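Local atomic coordinates of putative peptidase (Parabacteroides merdae, PDB entry 4L8K), a protein that is a putative serine peptidase of family S41 and probably hydrolyses peptide bonds, though its substrates are not established. Residues 132-137 with 204-209; 170-175 with 230-235; 224-229 with 280-285; 269-272 with 276-279. All coordinates share one frame; numbering follows the deposited sequence.

Interaction 1: 132-137 with 204-209; sequences VGENNL and SDRTRW
At the amino-terminal turn of helix 134-143, E134 and N135 receive the side chain of R206 from the loop between strands 197-201 and 213-217, a surface contact in the S41 peptidase region. R206 NH2 donates to N135 OD1 at 2.8 Å with an N-H...O angle of 145°. The acceptor lies in the guanidinium plane, whereas the donor is tilted from the carbonyl plane of N135. Across one guanidinium face lies aliphatic carbon: E134 CB is 3.4 Å from R206 NH1, set toward the rim of the group. Bends at chi2 (-74°) and chi3 (-63°) of R206 lay the guanidinium against that methylene. The E134 carboxylate does not pair with this arginine, since E134 OE1 and R206 NH1 are 5.3 Å apart; it forms a salt bridge with R171 instead. R206 NH2 also makes a salt bridge with D138, one helical turn beyond E134. Behind the arginine, the hydroxyl of S204 closes an ST turn, S204 OG accepting from R206 N at 3.0 Å. R206 NH2 is thus shared between N135 OD1 and the D138 carboxylate; D138 probably supplies most of the electrostatic attraction, and N135 a neutral second acceptor.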
loop_
_atom_site.group_PDB
_atom_site.type_symbol
_atom_site.label_atom_id
_atom_site.label_comp_id
_atom_site.label_asym_id
_atom_site.label_seq_id
_atom_site.Cartn_x
_atom_site.Cartn_y
_atom_site.Cartn_z
ATOM N N VAL A 132 6.784 -15.230 -4.961
ATOM C CA VAL A 132 6.187 -16.363 -4.258
ATOM C C VAL A 132 5.632 -17.269 -5.349
ATOM O O VAL A 132 4.869 -16.811 -6.186
ATOM C CB VAL A 132 5.138 -15.902 -3.174
ATOM C CG1 VAL A 132 4.215 -17.007 -2.759
ATOM C CG2 VAL A 132 5.831 -15.349 -1.943
ATOM N N GLY A 133 6.076 -18.518 -5.382
ATOM C CA GLY A 133 5.586 -19.506 -6.343
ATOM C C GLY A 133 4.369 -20.245 -5.815
ATOM O O GLY A 133 4.007 -20.089 -4.641
ATOM N N GLU A 134 3.716 -21.031 -6.685
ATOM C CA GLU A 134 2.524 -21.818 -6.353
ATOM C C GLU A 134 2.846 -22.905 -5.321
ATOM O O GLU A 134 2.031 -23.156 -4.435
ATOM C CB GLU A 134 1.886 -22.462 -7.611
ATOM C CG GLU A 134 1.495 -21.491 -8.718
ATOM C CD GLU A 134 0.336 -20.533 -8.483
ATOM O OE1 GLU A 134 -0.231 -20.489 -7.361
ATOM O OE2 GLU A 134 0.005 -19.800 -9.441
ATOM N N ASN A 135 4.040 -23.536 -5.433
ATOM C CA ASN A 135 4.500 -24.574 -4.500
ATOM C C ASN A 135 4.812 -23.949 -3.145
ATOM O O ASN A 135 4.385 -24.491 -2.136
ATOM C CB ASN A 135 5.700 -25.353 -5.057
ATOM C CG ASN A 135 5.374 -26.225 -6.250
ATOM O OD1 ASN A 135 4.265 -26.677 -6.454
ATOM N ND2 ASN A 135 6.345 -26.516 -7.057
ATOM N N ASN A 136 5.467 -22.773 -3.125
ATOM C CA ASN A 136 5.742 -22.012 -1.895
ATOM C C ASN A 136 4.468 -21.848 -1.064
ATOM O O ASN A 136 4.454 -22.152 0.140
ATOM C CB ASN A 136 6.294 -20.609 -2.226
ATOM C CG ASN A 136 7.658 -20.540 -2.803
ATOM O OD1 ASN A 136 7.959 -19.592 -3.530
ATOM N ND2 ASN A 136 8.544 -21.490 -2.447
ATOM N N LEU A 137 3.381 -21.386 -1.734
ATOM C CA LEU A 137 2.082 -21.179 -1.099
ATOM C C LEU A 137 1.481 -22.498 -0.613
ATOM O O LEU A 137 1.049 -22.556 0.535
ATOM C CB LEU A 137 1.105 -20.437 -2.037
ATOM C CG LEU A 137 1.397 -18.951 -2.237
ATOM C CD1 LEU A 137 0.779 -18.435 -3.541
ATOM C CD2 LEU A 137 0.986 -18.102 -1.006
ATOM N N SER A 204 -8.032 -19.661 -7.048
ATOM C CA SER A 204 -6.954 -20.553 -7.475
ATOM C C SER A 204 -7.452 -22.000 -7.558
ATOM O O SER A 204 -8.395 -22.358 -6.852
ATOM C CB SER A 204 -5.801 -20.458 -6.477
ATOM O OG SER A 204 -4.777 -21.399 -6.751
ATOM N N ASP A 205 -6.789 -22.838 -8.378
ATOM C CA ASP A 205 -7.070 -24.286 -8.477
ATOM C C ASP A 205 -6.195 -25.055 -7.471
ATOM O O ASP A 205 -6.392 -26.251 -7.251
ATOM C CB ASP A 205 -6.837 -24.824 -9.916
ATOM C CG ASP A 205 -5.459 -24.537 -10.509
ATOM O OD1 ASP A 205 -4.923 -23.427 -10.273
ATOM O OD2 ASP A 205 -4.956 -25.386 -11.273
ATOM N N ARG A 206 -5.238 -24.353 -6.854
ATOM C CA ARG A 206 -4.295 -24.889 -5.869
ATOM C C ARG A 206 -4.884 -24.789 -4.447
ATOM O O ARG A 206 -6.079 -24.538 -4.306
ATOM C CB ARG A 206 -2.951 -24.140 -5.984
ATOM C CG ARG A 206 -2.360 -24.048 -7.396
ATOM C CD ARG A 206 -1.782 -25.355 -7.889
ATOM N NE ARG A 206 -0.664 -25.799 -7.056
ATOM C CZ ARG A 206 0.599 -25.847 -7.460
ATOM N NH1 ARG A 206 0.918 -25.506 -8.705
ATOM N NH2 ARG A 206 1.549 -26.262 -6.634
ATOM N N THR A 207 -4.074 -25.023 -3.396
ATOM C CA THR A 207 -4.555 -24.996 -2.000
ATOM C C THR A 207 -5.112 -23.604 -1.635
ATOM O O THR A 207 -4.449 -22.580 -1.858
ATOM C CB THR A 207 -3.457 -25.420 -1.020
ATOM O OG1 THR A 207 -2.969 -26.692 -1.425
ATOM C CG2 THR A 207 -3.963 -25.490 0.432
ATOM N N ARG A 208 -6.346 -23.588 -1.102
ATOM C CA ARG A 208 -7.005 -22.356 -0.691
ATOM C C ARG A 208 -7.153 -22.309 0.834
ATOM O O ARG A 208 -7.181 -23.361 1.483
ATOM C CB ARG A 208 -8.359 -22.196 -1.412
ATOM C CG ARG A 208 -8.183 -21.789 -2.893
ATOM C CD ARG A 208 -9.492 -21.642 -3.641
ATOM N NE ARG A 208 -10.243 -22.899 -3.692
ATOM C CZ ARG A 208 -11.509 -23.029 -3.315
ATOM N NH1 ARG A 208 -12.183 -21.982 -2.863
ATOM N NH2 ARG A 208 -12.116 -24.201 -3.403
ATOM N N TRP A 209 -7.202 -21.099 1.409
ATOM C CA TRP A 209 -7.361 -20.926 2.852
ATOM C C TRP A 209 -8.689 -20.215 3.108
ATOM O O TRP A 209 -8.836 -19.017 2.811
ATOM C CB TRP A 209 -6.174 -20.170 3.466
ATOM C CG TRP A 209 -6.216 -20.091 4.967
ATOM C CD1 TRP A 209 -6.893 -19.174 5.721
ATOM C CD2 TRP A 209 -5.526 -20.946 5.900
ATOM N NE1 TRP A 209 -6.675 -19.409 7.063
ATOM C CE2 TRP A 209 -5.837 -20.485 7.199
ATOM C CE3 TRP A 209 -4.699 -22.080 5.764
ATOM C CZ2 TRP A 209 -5.332 -21.100 8.351
ATOM C CZ3 TRP A 209 -4.195 -22.680 6.909
ATOM C CH2 TRP A 209 -4.493 -22.175 8.180
#

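Interaction 2: 170-175 with 230-235; sequences SRFLEE and NVMRLL
F172 lays one ring face under the terminal methyl of M232, a selenomethionine: CE stands 3.8 Å from the ring centroid and 14° off the normal, a CH-pi contact over the centre of the ring. The selenium approaches less directly, with M232 SE 4.4 Å from the F172 centroid, giving an oblique Met-aromatic contact. Bends at chi2 (-69°) and chi3 (-72°) fold the M232 chain back and bring CE over the ring. F172 is also touched nearer its backbone, where F172 CB meets L235 CD1 at 3.5 Å. Residues 230-235 carry helix 224-232 into a type I turn from M232 to L235, and this turn offers L235 to the loop that joins helix 162-169 to strand 177-182. Beyond the pair, F172 rests on V213 and M232 on V215, both of strand 213-217, which runs parallel to its neighbours 149-153 and 238-242. Replacing F172 by alanine is likely to leave M232 CE without the ring face it covers and to open a gap beside V213. Leucine packing extends the apolar patch: L173 CD1 lies 3.8 Å from L235 CD2, the two side chains crossing at about a right angle.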
loop_
_atom_site.group_PDB
_atom_site.type_symbol
_atom_site.label_atom_id
_atom_site.label_comp_id
_atom_site.label_asym_id
_atom_site.label_seq_id
_atom_site.Cartn_x
_atom_site.Cartn_y
_atom_site.Cartn_z
ATOM N N SER A 170 -5.749 -14.776 -4.665
ATOM C CA SER A 170 -6.590 -15.798 -5.305
ATOM C C SER A 170 -6.704 -17.111 -4.466
ATOM O O SER A 170 -7.642 -17.883 -4.683
ATOM C CB SER A 170 -6.109 -16.084 -6.726
ATOM O OG SER A 170 -4.848 -16.730 -6.720
ATOM N N ARG A 171 -5.807 -17.306 -3.465
ATOM C CA ARG A 171 -5.804 -18.446 -2.548
ATOM C C ARG A 171 -6.842 -18.307 -1.432
ATOM O O ARG A 171 -7.073 -19.260 -0.703
ATOM C CB ARG A 171 -4.416 -18.639 -1.913
ATOM C CG ARG A 171 -3.293 -18.934 -2.911
ATOM C CD ARG A 171 -3.572 -20.202 -3.704
ATOM N NE ARG A 171 -2.412 -20.628 -4.481
ATOM C CZ ARG A 171 -1.595 -21.611 -4.128
ATOM N NH1 ARG A 171 -1.829 -22.313 -3.033
ATOM N NH2 ARG A 171 -0.554 -21.922 -4.889
ATOM N N PHE A 172 -7.497 -17.151 -1.310
ATOM C CA PHE A 172 -8.453 -16.911 -0.233
ATOM C C PHE A 172 -9.891 -16.745 -0.762
ATOM O O PHE A 172 -10.818 -16.507 0.013
ATOM C CB PHE A 172 -8.001 -15.677 0.565
ATOM C CG PHE A 172 -6.640 -15.852 1.194
ATOM C CD1 PHE A 172 -6.511 -16.408 2.464
ATOM C CD2 PHE A 172 -5.488 -15.477 0.515
ATOM C CE1 PHE A 172 -5.251 -16.616 3.033
ATOM C CE2 PHE A 172 -4.227 -15.671 1.091
ATOM C CZ PHE A 172 -4.120 -16.228 2.358
ATOM N N LEU A 173 -10.079 -16.946 -2.065
ATOM C CA LEU A 173 -11.368 -16.816 -2.743
ATOM C C LEU A 173 -12.122 -18.124 -2.792
ATOM O O LEU A 173 -11.521 -19.187 -2.937
ATOM C CB LEU A 173 -11.134 -16.302 -4.174
ATOM C CG LEU A 173 -11.266 -14.793 -4.412
ATOM C CD1 LEU A 173 -10.241 -14.001 -3.613
ATOM C CD2 LEU A 173 -11.082 -14.480 -5.854
ATOM N N GLU A 174 -13.457 -18.038 -2.686
ATOM C CA GLU A 174 -14.391 -19.163 -2.779
ATOM C C GLU A 174 -14.954 -19.220 -4.193
ATOM O O GLU A 174 -15.259 -20.291 -4.727
ATOM C CB GLU A 174 -15.529 -18.991 -1.754
ATOM N N GLU A 175 -15.080 -18.042 -4.808
ATOM C CA GLU A 175 -15.649 -17.859 -6.139
ATOM C C GLU A 175 -15.091 -16.604 -6.766
ATOM O O GLU A 175 -14.519 -15.770 -6.056
ATOM C CB GLU A 175 -17.196 -17.759 -6.036
ATOM C CG GLU A 175 -17.668 -16.579 -5.196
ATOM C CD GLU A 175 -19.153 -16.367 -4.993
ATOM O OE1 GLU A 175 -19.961 -17.211 -5.450
ATOM O OE2 GLU A 175 -19.508 -15.350 -4.354
ATOM N N ASN A 230 -7.021 -4.192 -0.313
ATOM C CA ASN A 230 -8.328 -3.880 -0.858
ATOM C C ASN A 230 -9.117 -5.155 -1.233
ATOM O O ASN A 230 -10.319 -5.219 -0.980
ATOM C CB ASN A 230 -8.196 -2.983 -2.072
ATOM C CG ASN A 230 -9.516 -2.572 -2.700
ATOM O OD1 ASN A 230 -10.486 -2.220 -2.033
ATOM N ND2 ASN A 230 -9.586 -2.628 -4.001
ATOM N N VAL A 231 -8.449 -6.142 -1.841
ATOM C CA VAL A 231 -9.102 -7.385 -2.248
ATOM C C VAL A 231 -9.379 -8.251 -1.011
ATOM O O VAL A 231 -10.476 -8.791 -0.878
ATOM C CB VAL A 231 -8.264 -8.153 -3.319
ATOM C CG1 VAL A 231 -8.930 -9.481 -3.710
ATOM C CG2 VAL A 231 -8.026 -7.286 -4.554
HETATM N N MSE A 232 -8.395 -8.361 -0.105
HETATM C CA MSE A 232 -8.482 -9.218 1.072
HETATM C C MSE A 232 -9.630 -8.813 1.997
HETATM O O MSE A 232 -10.346 -9.707 2.448
HETATM C CB MSE A 232 -7.143 -9.256 1.832
HETATM C CG MSE A 232 -6.026 -9.939 1.021
HETATM SE SE MSE A 232 -6.266 -11.864 0.759
HETATM C CE MSE A 232 -5.891 -12.408 2.522
ATOM N N ARG A 233 -9.871 -7.493 2.202
ATOM C CA ARG A 233 -10.947 -7.025 3.082
ATOM C C ARG A 233 -12.346 -7.283 2.519
ATOM O O ARG A 233 -13.330 -7.038 3.234
ATOM C CB ARG A 233 -10.787 -5.536 3.473
ATOM C CG ARG A 233 -10.574 -4.547 2.337
ATOM C CD ARG A 233 -11.840 -4.166 1.620
ATOM N NE ARG A 233 -11.599 -3.015 0.749
ATOM C CZ ARG A 233 -11.805 -1.764 1.122
ATOM N NH1 ARG A 233 -12.276 -1.497 2.330
ATOM N NH2 ARG A 233 -11.556 -0.768 0.283
ATOM N N LEU A 234 -12.464 -7.770 1.259
ATOM C CA LEU A 234 -13.770 -8.116 0.679
ATOM C C LEU A 234 -14.181 -9.522 1.061
ATOM O O LEU A 234 -15.315 -9.910 0.821
ATOM C CB LEU A 234 -13.724 -8.041 -0.873
ATOM C CG LEU A 234 -13.287 -6.730 -1.543
ATOM C CD1 LEU A 234 -13.148 -6.932 -3.033
ATOM C CD2 LEU A 234 -14.273 -5.607 -1.251
ATOM N N LEU A 235 -13.256 -10.305 1.620
ATOM C CA LEU A 235 -13.465 -11.713 1.902
ATOM C C LEU A 235 -14.019 -11.956 3.307
ATOM O O LEU A 235 -13.591 -11.321 4.281
ATOM C CB LEU A 235 -12.163 -12.476 1.645
ATOM C CG LEU A 235 -11.537 -12.219 0.235
ATOM C CD1 LEU A 235 -10.202 -12.936 0.080
ATOM C CD2 LEU A 235 -12.504 -12.619 -0.901
#

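Interaction 3: 224-229 with 280-285; sequences ATNDFV and FGIDPD
I282 reaches the helix through its CD1 methyl, which lies 3.2 Å from N226 OD1 and 3.3 Å from the backbone N226 O, so that one methyl sits against two oxygens of the same residue. No hydrogen bond joins the two segments; this is close packing, tight at CD1. A looser contact follows one turn along the helix, V229 CG1 standing 4.4 Å from I282 CG2. The N226 side chain is directed by a chi1 of -167°, which sets CG opposite the backbone N and carries the amide to the loop. There its polar ends are satisfied from outside the two segments: OD1 accepts from T245 OG1, while ND2 donates to T278 O and G248 O. T245 also bonds I282 N through its hydroxyl, so one threonine positions both partners. A leucine in place of N226 would probably leave T278 O and G248 O without this donor and strip T245 OG1 of an acceptor in a buried place. The arrangement is that of a helix pinned to the connection leading into strand 286-287, outermost in the mixed sheet within this chain, consistent with the alpha/beta core of the ClpP/crotonase clan.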
loop_
_atom_site.group_PDB
_atom_site.type_symbol
_atom_site.label_atom_id
_atom_site.label_comp_id
_atom_site.label_asym_id
_atom_site.label_seq_id
_atom_site.Cartn_x
_atom_site.Cartn_y
_atom_site.Cartn_z
ATOM N N ALA A 224 1.189 -1.702 -4.517
ATOM C CA ALA A 224 0.564 -3.022 -4.796
ATOM C C ALA A 224 -0.023 -3.654 -3.495
ATOM O O ALA A 224 -1.027 -4.351 -3.556
ATOM C CB ALA A 224 1.563 -3.976 -5.450
ATOM N N THR A 225 0.581 -3.364 -2.329
ATOM C CA THR A 225 0.116 -3.855 -1.029
ATOM C C THR A 225 -1.251 -3.257 -0.705
ATOM O O THR A 225 -2.083 -3.948 -0.112
ATOM C CB THR A 225 1.137 -3.535 0.048
ATOM O OG1 THR A 225 2.409 -3.952 -0.437
ATOM C CG2 THR A 225 0.829 -4.213 1.389
ATOM N N ASN A 226 -1.482 -1.989 -1.105
ATOM C CA ASN A 226 -2.766 -1.322 -0.893
ATOM C C ASN A 226 -3.836 -2.033 -1.696
ATOM O O ASN A 226 -4.913 -2.269 -1.177
ATOM C CB ASN A 226 -2.697 0.177 -1.268
ATOM C CG ASN A 226 -3.881 0.968 -0.787
ATOM O OD1 ASN A 226 -4.269 0.892 0.377
ATOM N ND2 ASN A 226 -4.486 1.750 -1.666
ATOM N N ASP A 227 -3.527 -2.426 -2.952
ATOM C CA ASP A 227 -4.472 -3.147 -3.822
ATOM C C ASP A 227 -4.743 -4.552 -3.292
ATOM O O ASP A 227 -5.865 -5.029 -3.414
ATOM C CB ASP A 227 -3.949 -3.216 -5.264
ATOM C CG ASP A 227 -3.621 -1.883 -5.900
ATOM O OD1 ASP A 227 -4.159 -0.837 -5.430
ATOM O OD2 ASP A 227 -2.865 -1.877 -6.881
ATOM N N PHE A 228 -3.712 -5.219 -2.744
ATOM C CA PHE A 228 -3.804 -6.544 -2.121
ATOM C C PHE A 228 -4.771 -6.466 -0.902
ATOM O O PHE A 228 -5.675 -7.296 -0.769
ATOM C CB PHE A 228 -2.388 -7.036 -1.660
ATOM C CG PHE A 228 -2.412 -8.307 -0.843
ATOM C CD1 PHE A 228 -2.604 -9.544 -1.455
ATOM C CD2 PHE A 228 -2.238 -8.271 0.540
ATOM C CE1 PHE A 228 -2.624 -10.728 -0.701
ATOM C CE2 PHE A 228 -2.276 -9.450 1.292
ATOM C CZ PHE A 228 -2.457 -10.673 0.665
ATOM N N VAL A 229 -4.552 -5.470 -0.019
ATOM C CA VAL A 229 -5.368 -5.248 1.173
ATOM C C VAL A 229 -6.829 -4.999 0.738
ATOM O O VAL A 229 -7.745 -5.584 1.313
ATOM C CB VAL A 229 -4.784 -4.096 2.037
ATOM C CG1 VAL A 229 -5.786 -3.627 3.099
ATOM C CG2 VAL A 229 -3.482 -4.552 2.710
ATOM N N PHE A 280 -5.784 7.245 -0.866
ATOM C CA PHE A 280 -5.411 7.929 0.354
ATOM C C PHE A 280 -5.213 6.971 1.516
ATOM O O PHE A 280 -4.836 7.395 2.610
ATOM C CB PHE A 280 -6.465 9.010 0.650
ATOM C CG PHE A 280 -6.799 9.773 -0.611
ATOM C CD1 PHE A 280 -5.854 10.626 -1.204
ATOM C CD2 PHE A 280 -8.048 9.630 -1.221
ATOM C CE1 PHE A 280 -6.157 11.329 -2.380
ATOM C CE2 PHE A 280 -8.350 10.318 -2.412
ATOM C CZ PHE A 280 -7.395 11.154 -2.986
ATOM N N GLY A 281 -5.366 5.680 1.223
ATOM C CA GLY A 281 -5.223 4.599 2.178
ATOM C C GLY A 281 -6.559 3.960 2.516
ATOM O O GLY A 281 -7.615 4.561 2.288
ATOM N N ILE A 282 -6.494 2.724 3.068
ATOM C CA ILE A 282 -7.619 1.909 3.526
ATOM C C ILE A 282 -7.476 1.710 5.037
ATOM O O ILE A 282 -6.399 1.303 5.532
ATOM C CB ILE A 282 -7.679 0.542 2.773
ATOM C CG1 ILE A 282 -7.888 0.723 1.255
ATOM C CG2 ILE A 282 -8.748 -0.381 3.368
ATOM C CD1 ILE A 282 -7.163 -0.356 0.383
ATOM N N ASP A 283 -8.559 2.014 5.761
ATOM C CA ASP A 283 -8.615 1.858 7.213
ATOM C C ASP A 283 -8.751 0.397 7.573
ATOM O O ASP A 283 -9.516 -0.317 6.919
ATOM C CB ASP A 283 -9.786 2.665 7.817
ATOM C CG ASP A 283 -9.532 4.167 7.903
ATOM O OD1 ASP A 283 -8.356 4.570 8.040
ATOM O OD2 ASP A 283 -10.507 4.938 7.833
ATOM N N PRO A 284 -8.063 -0.080 8.630
ATOM C CA PRO A 284 -8.252 -1.490 9.041
ATOM C C PRO A 284 -9.665 -1.721 9.610
ATOM O O PRO A 284 -10.366 -0.758 9.913
ATOM C CB PRO A 284 -7.179 -1.673 10.120
ATOM C CG PRO A 284 -7.015 -0.313 10.712
ATOM C CD PRO A 284 -7.164 0.645 9.567
ATOM N N ASP A 285 -10.074 -2.989 9.763
ATOM C CA ASP A 285 -11.356 -3.321 10.405
ATOM C C ASP A 285 -11.233 -3.018 11.905
ATOM O O ASP A 285 -12.160 -2.496 12.509
ATOM C CB ASP A 285 -11.724 -4.798 10.178
ATOM C CG ASP A 285 -12.063 -5.113 8.747
ATOM O OD1 ASP A 285 -13.054 -4.553 8.238
ATOM O OD2 ASP A 285 -11.365 -5.951 8.146
#

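Interaction 4: 269-272 with 276-279; sequences PVLD and QHTE
V270 O is gripped by three donors: T278 N at 3.2 Å, T278 OG1 also at 3.2 Å, and a water at 2.8 Å that bonds H277 ND1 as well. The two T278 donors use different approaches, the amide coming nearly head-on and the hydroxyl from above the carbonyl plane, 63° out of it. T278 OG1 reaches that place because chi1 (63°) tucks it between the backbone N and carbonyl carbon. Nearer the turn, D272 N bonds Q276 O at 2.8 Å, and Q276 N bonds D272 OD1, meeting the carboxylate oxygen from above its plane. Together with the L271-H277 bridge, these bonds close a tight turn in which D272 OD1 also accepts from N274 N. L271 CD2 lies over one face of the H277 imidazole, 3.5 Å from its centroid and 5° off the normal, a CH-pi contact; P269 CB approaches the same ring obliquely. A second water links V270 N to E279 OE1, whose partner oxygen OE2 bonds S266. V270 N and O and D272 N are thus satisfied by water and the turn, while L271 pairs with Y181 of strand 177-182, and the D272 carboxylate is probably stabilised by the two amides it accepts from.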
loop_
_atom_site.group_PDB
_atom_site.type_symbol
_atom_site.label_atom_id
_atom_site.label_comp_id
_atom_site.label_asym_id
_atom_site.label_seq_id
_atom_site.Cartn_x
_atom_site.Cartn_y
_atom_site.Cartn_z
ATOM N N PRO A 269 -6.750 6.463 -10.717
ATOM C CA PRO A 269 -7.500 6.215 -9.476
ATOM C C PRO A 269 -7.993 4.745 -9.427
ATOM O O PRO A 269 -8.514 4.219 -10.416
ATOM C CB PRO A 269 -8.698 7.177 -9.563
ATOM C CG PRO A 269 -8.428 8.060 -10.717
ATOM C CD PRO A 269 -7.516 7.329 -11.633
ATOM N N VAL A 270 -7.779 4.080 -8.289
ATOM C CA VAL A 270 -8.262 2.727 -8.025
ATOM C C VAL A 270 -9.428 2.893 -7.053
ATOM O O VAL A 270 -9.295 3.598 -6.042
ATOM C CB VAL A 270 -7.165 1.755 -7.510
ATOM C CG1 VAL A 270 -7.772 0.478 -6.929
ATOM C CG2 VAL A 270 -6.171 1.412 -8.616
ATOM N N LEU A 271 -10.588 2.295 -7.395
ATOM C CA LEU A 271 -11.778 2.391 -6.573
ATOM C C LEU A 271 -12.135 1.051 -5.975
ATOM O O LEU A 271 -11.914 0.011 -6.597
ATOM C CB LEU A 271 -12.982 2.939 -7.384
ATOM C CG LEU A 271 -12.735 4.119 -8.334
ATOM C CD1 LEU A 271 -13.938 4.390 -9.176
ATOM C CD2 LEU A 271 -12.329 5.365 -7.573
ATOM N N ASP A 272 -12.750 1.072 -4.782
ATOM C CA ASP A 272 -13.220 -0.153 -4.163
ATOM C C ASP A 272 -14.581 -0.576 -4.814
ATOM O O ASP A 272 -15.035 0.073 -5.758
ATOM C CB ASP A 272 -13.308 0.002 -2.623
ATOM C CG ASP A 272 -14.246 1.073 -2.085
ATOM O OD1 ASP A 272 -15.213 1.448 -2.804
ATOM O OD2 ASP A 272 -14.053 1.491 -0.927
ATOM N N GLN A 276 -15.406 3.939 -4.176
ATOM C CA GLN A 276 -14.692 4.905 -3.330
ATOM C C GLN A 276 -13.185 4.775 -3.547
ATOM O O GLN A 276 -12.669 3.665 -3.707
ATOM C CB GLN A 276 -15.056 4.742 -1.838
ATOM C CG GLN A 276 -16.573 4.791 -1.542
ATOM C CD GLN A 276 -17.318 6.042 -2.032
ATOM O OE1 GLN A 276 -16.831 7.179 -2.036
ATOM N NE2 GLN A 276 -18.476 5.815 -2.593
ATOM N N HIS A 277 -12.485 5.928 -3.559
ATOM C CA HIS A 277 -11.039 6.014 -3.773
ATOM C C HIS A 277 -10.250 5.359 -2.637
ATOM O O HIS A 277 -10.545 5.594 -1.469
ATOM C CB HIS A 277 -10.623 7.483 -3.934
ATOM C CG HIS A 277 -11.068 8.071 -5.223
ATOM N ND1 HIS A 277 -10.214 8.155 -6.299
ATOM C CD2 HIS A 277 -12.280 8.542 -5.588
ATOM C CE1 HIS A 277 -10.928 8.680 -7.275
ATOM N NE2 HIS A 277 -12.179 8.923 -6.896
ATOM N N THR A 278 -9.254 4.524 -2.993
ATOM C CA THR A 278 -8.365 3.824 -2.032
ATOM C C THR A 278 -6.960 4.473 -2.014
ATOM O O THR A 278 -6.090 4.055 -1.243
ATOM C CB THR A 278 -8.256 2.318 -2.407
ATOM O OG1 THR A 278 -7.653 2.198 -3.700
ATOM C CG2 THR A 278 -9.612 1.594 -2.383
ATOM N N GLU A 279 -6.746 5.499 -2.873
ATOM C CA GLU A 279 -5.475 6.203 -3.042
ATOM C C GLU A 279 -4.908 6.755 -1.742
ATOM O O GLU A 279 -3.703 6.750 -1.554
ATOM C CB GLU A 279 -5.644 7.371 -4.044
ATOM C CG GLU A 279 -4.366 8.173 -4.297
ATOM C CD GLU A 279 -3.236 7.463 -5.035
ATOM O OE1 GLU A 279 -3.494 6.432 -5.705
ATOM O OE2 GLU A 279 -2.088 7.963 -4.957
HETATM O O HOH W 1 -8.228 6.219 -5.750
HETATM O O HOH W 2 -5.956 5.130 -6.735
#

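How the interactions relate
Interactions 2 and 3 share helix 224-232: interaction 3 uses its first turns, interaction 2 its end, and their centres lie about 13 Å apart. Interaction 4, a short turn lying along the chain between the two segments of interaction 3, has its centre about 10 Å from that of interaction 3, and D227 OD1 packs on V270 CG1 across the two. Interaction 1 is outermost, its centre about 22 Å from the chain centre and about 28 Å from that of interaction 4, yet it touches interaction 2 where W209 N meets R171 O at 2.8 Å; the segments of these two alternate along the chain. Depth increases from 1 through 2 to 3, while 4 lies farther out on the small antiparallel sheet 197-201, 177-182, 270-271.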